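Local coordinates for protein meso-diaminopimelate dehydrogenase (Clostridium tetani, PDB 3WGY) that probably catalyses the reversible NADP-dependent oxidative deamination of meso-2,6-diaminopimelate, at residues Gly178-Ala183 and Gly250-Arg255. The protein carries 6 engineered substitutions. Sequence-based numbering, arbitrary orientation.
Sequences GALDKA and GGFVIR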
loop_
_atom_site.group_PDB
_atom_site.type_symbol
_atom_site.label_atom_id
_atom_site.label_comp_id
_atom_site.label_asym_id
_atom_site.label_seq_id
_atom_site.Cartn_x
_atom_site.Cartn_y
_atom_site.Cartn_z
ATOM N N GLY B 178 13.219 9.999 -16.705
ATOM C CA GLY B 178 12.299 10.239 -17.804
ATOM C C GLY B 178 11.119 9.288 -17.790
ATOM O O GLY B 178 9.973 9.711 -17.932
ATOM N N ALA B 179 11.395 7.999 -17.630
ATOM C CA ALA B 179 10.342 6.995 -17.588
ATOM C C ALA B 179 9.475 7.158 -16.339
ATOM O O ALA B 179 8.256 6.990 -16.393
ATOM C CB ALA B 179 10.951 5.601 -17.615
ATOM N N LEU B 180 10.098 7.472 -15.209
ATOM C CA LEU B 180 9.337 7.641 -13.977
ATOM C C LEU B 180 8.366 8.799 -14.124
ATOM O O LEU B 180 7.194 8.678 -13.770
ATOM C CB LEU B 180 10.264 7.890 -12.782
ATOM C CG LEU B 180 11.028 6.696 -12.197
ATOM C CD1 LEU B 180 11.933 7.192 -11.073
ATOM C CD2 LEU B 180 10.048 5.639 -11.668
ATOM N N ASP B 181 8.851 9.915 -14.661
ATOM C CA ASP B 181 8.009 11.091 -14.852
ATOM C C ASP B 181 6.853 10.784 -15.795
ATOM O O ASP B 181 5.718 11.183 -15.539
ATOM C CB ASP B 181 8.830 12.261 -15.408
ATOM C CG ASP B 181 9.889 12.754 -14.426
ATOM O OD1 ASP B 181 10.071 12.135 -13.353
ATOM O OD2 ASP B 181 10.544 13.769 -14.730
ATOM N N LYS B 182 7.139 10.075 -16.885
ATOM C CA LYS B 182 6.089 9.731 -17.835
ATOM C C LYS B 182 5.085 8.780 -17.207
ATOM O O LYS B 182 3.884 8.915 -17.419
ATOM C CB LYS B 182 6.688 9.120 -19.104
ATOM C CG LYS B 182 7.570 10.087 -19.903
ATOM C CD LYS B 182 6.897 11.455 -20.111
ATOM C CE LYS B 182 7.057 12.356 -18.880
ATOM N NZ LYS B 182 6.238 13.596 -18.934
ATOM N N ALA B 183 5.567 7.823 -16.426
ATOM C CA ALA B 183 4.664 6.892 -15.765
ATOM C C ALA B 183 3.777 7.698 -14.822
ATOM O O ALA B 183 2.554 7.588 -14.857
ATOM C CB ALA B 183 5.454 5.850 -14.981
ATOM N N GLY B 250 15.891 0.097 -3.584
ATOM C CA GLY B 250 14.582 0.711 -3.603
ATOM C C GLY B 250 13.873 0.342 -4.885
ATOM O O GLY B 250 14.348 -0.494 -5.661
ATOM N N GLY B 251 12.731 0.969 -5.110
ATOM C CA GLY B 251 11.976 0.686 -6.307
ATOM C C GLY B 251 10.691 1.470 -6.292
ATOM O O GLY B 251 10.397 2.170 -5.315
ATOM N N PHE B 252 9.937 1.342 -7.379
ATOM C CA PHE B 252 8.669 2.018 -7.561
ATOM C C PHE B 252 7.636 1.084 -8.190
ATOM O O PHE B 252 7.970 0.265 -9.048
ATOM C CB PHE B 252 8.827 3.223 -8.495
ATOM C CG PHE B 252 9.870 4.202 -8.059
ATOM C CD1 PHE B 252 11.221 3.936 -8.252
ATOM C CD2 PHE B 252 9.505 5.382 -7.429
ATOM C CE1 PHE B 252 12.195 4.838 -7.816
ATOM C CE2 PHE B 252 10.468 6.287 -6.991
ATOM C CZ PHE B 252 11.816 6.014 -7.184
ATOM N N VAL B 253 6.391 1.204 -7.736
ATOM C CA VAL B 253 5.282 0.451 -8.301
ATOM C C VAL B 253 4.227 1.504 -8.618
ATOM O O VAL B 253 3.625 2.086 -7.714
ATOM C CB VAL B 253 4.700 -0.586 -7.327
ATOM C CG1 VAL B 253 3.509 -1.275 -7.977
ATOM C CG2 VAL B 253 5.764 -1.615 -6.970
ATOM N N ILE B 254 4.006 1.743 -9.905
ATOM C CA ILE B 254 3.062 2.759 -10.336
ATOM C C ILE B 254 1.896 2.263 -11.185
ATOM O O ILE B 254 2.096 1.567 -12.178
ATOM C CB ILE B 254 3.801 3.840 -11.131
ATOM C CG1 ILE B 254 4.882 4.479 -10.252
ATOM C CG2 ILE B 254 2.819 4.857 -11.661
ATOM C CD1 ILE B 254 5.825 5.370 -11.014
ATOM N N ARG B 255 0.678 2.625 -10.802
ATOM C CA ARG B 255 -0.483 2.223 -11.583
ATOM C C ARG B 255 -1.031 3.480 -12.212
ATOM O O ARG B 255 -1.468 4.409 -11.518
ATOM C CB ARG B 255 -1.561 1.558 -10.717
ATOM C CG ARG B 255 -2.801 1.080 -11.498
ATOM C CD ARG B 255 -2.500 -0.120 -12.413
ATOM N NE ARG B 255 -3.694 -0.600 -13.119
ATOM C CZ ARG B 255 -3.691 -1.568 -14.033
ATOM N NH1 ARG B 255 -2.555 -2.170 -14.364
ATOM N NH2 ARG B 255 -4.828 -1.938 -14.617
#
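One face of the F252 ring is taken by L180, whose isobutyl group runs across it at about a right angle. The methyl CD2 of L180 stands 4.2 Å from the F252 ring centroid, 22° off the ring normal, in a CH-pi contact. It is displaced toward the ipso side, where L180 CD2 is 3.9 Å from F252 CG. The other branch lies over the same face toward the CE1-CZ side, with L180 CD1 4.0 Å from F252 CE1 and close to CZ as well. The first torsion of F252, with CG beside the backbone N, swings the ring toward the helix, and the near-perpendicular second one (chi2 77°) turns its face to L180.

The example illustrates an alpha/beta layer in which a short helix, 177-184, packs on a sheet face through alternate strand residues. Within the C-terminal domain, strand 249-258 is the middle of a three-stranded antiparallel sheet, and F252 and I254 point to the helix while V253 turns to helix 123-138 on the other face. The axes of 178-183 and 250-255 come within 9.9 Å and cross at 33°, near enough to parallel for nearly one helical turn, L180 to A183, to match the two-residue repeat of the strand.

At that second level, the extended CG1 arm of I254 brings CD1 to 4.0 Å from A183 CB, and the small alanine lets the backbones approach to 7.0 Å between A183 CA and I254 CA. L180 CD2 also lies 4.3 Å from I254 CD1, joining both levels, while F147 and H145 of the neighbouring strand 142-147 also touch this helix, F147 at L180 and H145 at A183.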